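PDB 6GRI: microcin B17-processing protein McbB from Escherichia coli, which is needed to convert the inactive microcin B17 precursor peptide McbA into the active antibiotic. Local coordinates for residues A[263-268]-A[281-286]. Sequence-based numbering, arbitrary orientation.
Sequences VDNFMS and KEPVIH
Lys281 and Asn265 meet where an antiparallel beta hairpin, strands 269-273 and 279-282 at one margin of a mixed sheet, gives way to loops, illustrating how a single side-chain amide can join the loop entering a hairpin to the segment leaving it. The loop also packs on a McbC subunit, where Phe266 meets its Phe38. The carbonyl O of Lys281 accepts a weak, bent bond from Asn265 ND2 (3.4 Å, N-H...O angle 135°), while Lys281 CB packs against the same nitrogen at 3.7 Å; the lysine chain then leads away. At Glu282 the backbone carries the contact: its O lies 3.6 Å from Ser268 CB and also takes a hydrogen bond from the hydroxyl of Ser269, its backbone partner. The Glu282 carboxylate forms a salt bridge with Arg203 of helix 193-204. Pro283 follows the strand, its side chain crossing that of Asn265 at about a right angle, with CD 3.5 Å from OD1. Ser268 meets the CA-CB side of the ring, OG standing 3.5 Å from Pro283 CB. That hydroxyl, beside its own backbone N (chi1 -56°), also helps orient the amide by donating to Asn265 OD1 at 2.7 Å, tilted 25° from the carbonyl plane.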
loop_
_atom_site.group_PDB
_atom_site.type_symbol
_atom_site.label_atom_id
_atom_site.label_comp_id
_atom_site.label_asym_id
_atom_site.label_seq_id
_atom_site.Cartn_x
_atom_site.Cartn_y
_atom_site.Cartn_z
ATOM N N VAL A 263 5.505 10.897 15.848
ATOM C CA VAL A 263 4.160 10.649 16.361
ATOM C C VAL A 263 3.297 9.740 15.481
ATOM O O VAL A 263 2.333 9.145 15.989
ATOM C CB VAL A 263 3.390 11.959 16.671
ATOM C CG1 VAL A 263 4.036 12.675 17.850
ATOM C CG2 VAL A 263 3.291 12.873 15.446
ATOM N N ASP A 264 3.639 9.608 14.199
ATOM C CA ASP A 264 2.871 8.759 13.285
ATOM C C ASP A 264 3.227 7.266 13.318
ATOM O O ASP A 264 2.571 6.474 12.635
ATOM C CB ASP A 264 2.877 9.312 11.846
ATOM C CG ASP A 264 4.219 9.151 11.122
ATOM O OD1 ASP A 264 5.130 8.453 11.619
ATOM O OD2 ASP A 264 4.355 9.745 10.026
ATOM N N ASN A 265 4.235 6.874 14.100
ATOM C CA ASN A 265 4.537 5.449 14.286
ATOM C C ASN A 265 4.952 5.054 15.687
ATOM O O ASN A 265 5.582 4.015 15.876
ATOM C CB ASN A 265 5.587 4.980 13.260
ATOM C CG ASN A 265 5.015 4.002 12.236
ATOM O OD1 ASN A 265 3.853 3.560 12.326
ATOM N ND2 ASN A 265 5.832 3.665 11.242
ATOM N N PHE A 266 4.539 5.839 16.674
ATOM C CA PHE A 266 4.977 5.636 18.048
ATOM C C PHE A 266 4.290 4.428 18.672
ATOM O O PHE A 266 4.919 3.657 19.389
ATOM C CB PHE A 266 4.729 6.905 18.862
ATOM C CG PHE A 266 5.128 6.791 20.296
ATOM C CD1 PHE A 266 6.457 6.583 20.646
ATOM C CD2 PHE A 266 4.175 6.891 21.312
ATOM C CE1 PHE A 266 6.825 6.472 21.979
ATOM C CE2 PHE A 266 4.543 6.785 22.642
ATOM C CZ PHE A 266 5.868 6.572 22.976
ATOM N N MET A 267 3.007 4.272 18.366
ATOM C CA MET A 267 2.151 3.216 18.913
ATOM C C MET A 267 2.143 1.932 18.076
ATOM O O MET A 267 1.526 0.930 18.481
ATOM C CB MET A 267 0.699 3.708 18.934
ATOM C CG MET A 267 0.435 4.967 19.731
ATOM S SD MET A 267 -0.303 4.581 21.316
ATOM C CE MET A 267 1.134 3.962 22.178
ATOM N N SER A 268 2.803 1.961 16.917
ATOM C CA SER A 268 2.576 0.972 15.871
ATOM C C SER A 268 3.292 -0.366 16.051
ATOM O O SER A 268 4.179 -0.523 16.899
ATOM C CB SER A 268 2.947 1.588 14.535
ATOM O OG SER A 268 2.204 2.773 14.349
ATOM N N LYS A 281 8.115 -1.375 10.783
ATOM C CA LYS A 281 7.157 -0.652 11.620
ATOM C C LYS A 281 5.927 -0.304 10.803
ATOM O O LYS A 281 6.024 0.508 9.888
ATOM C CB LYS A 281 7.752 0.650 12.148
ATOM C CG LYS A 281 8.484 0.536 13.470
ATOM C CD LYS A 281 8.838 1.913 14.030
ATOM C CE LYS A 281 9.643 1.833 15.324
ATOM N NZ LYS A 281 11.022 1.295 15.118
ATOM N N GLU A 282 4.780 -0.902 11.137
ATOM C CA GLU A 282 3.521 -0.667 10.415
ATOM C C GLU A 282 2.332 -0.375 11.363
ATOM O O GLU A 282 2.088 -1.130 12.294
ATOM C CB GLU A 282 3.195 -1.872 9.535
ATOM C CG GLU A 282 2.350 -1.514 8.316
ATOM C CD GLU A 282 1.666 -2.710 7.687
ATOM O OE1 GLU A 282 2.181 -3.839 7.848
ATOM O OE2 GLU A 282 0.616 -2.522 7.017
ATOM N N PRO A 283 1.600 0.740 11.134
ATOM C CA PRO A 283 0.360 0.947 11.862
ATOM C C PRO A 283 -0.746 0.098 11.225
ATOM O O PRO A 283 -0.870 0.051 9.990
ATOM C CB PRO A 283 0.082 2.425 11.635
ATOM C CG PRO A 283 0.609 2.701 10.262
ATOM C CD PRO A 283 1.786 1.772 10.083
ATOM N N VAL A 284 -1.534 -0.574 12.053
ATOM C CA VAL A 284 -2.554 -1.493 11.574
ATOM C C VAL A 284 -3.916 -0.884 11.823
ATOM O O VAL A 284 -4.071 -0.145 12.773
ATOM C CB VAL A 284 -2.401 -2.847 12.269
ATOM C CG1 VAL A 284 -3.544 -3.787 11.924
ATOM C CG2 VAL A 284 -1.071 -3.472 11.866
ATOM N N ILE A 285 -4.877 -1.163 10.944
ATOM C CA ILE A 285 -6.274 -0.761 11.155
ATOM C C ILE A 285 -7.083 -1.756 12.010
ATOM O O ILE A 285 -6.731 -2.931 12.141
ATOM C CB ILE A 285 -7.023 -0.521 9.831
ATOM C CG1 ILE A 285 -7.359 -1.824 9.086
ATOM C CG2 ILE A 285 -6.222 0.423 8.933
ATOM C CD1 ILE A 285 -8.094 -1.596 7.773
ATOM N N HIS A 286 -8.185 -1.271 12.572
ATOM C CA HIS A 286 -9.172 -2.145 13.203
ATOM C C HIS A 286 -9.735 -3.137 12.186
ATOM O O HIS A 286 -10.137 -2.747 11.088
ATOM C CB HIS A 286 -10.302 -1.324 13.825
ATOM C CG HIS A 286 -9.862 -0.517 15.004
ATOM N ND1 HIS A 286 -9.697 0.849 14.952
ATOM C CD2 HIS A 286 -9.504 -0.894 16.255
ATOM C CE1 HIS A 286 -9.278 1.283 16.130
ATOM N NE2 HIS A 286 -9.145 0.244 16.935
#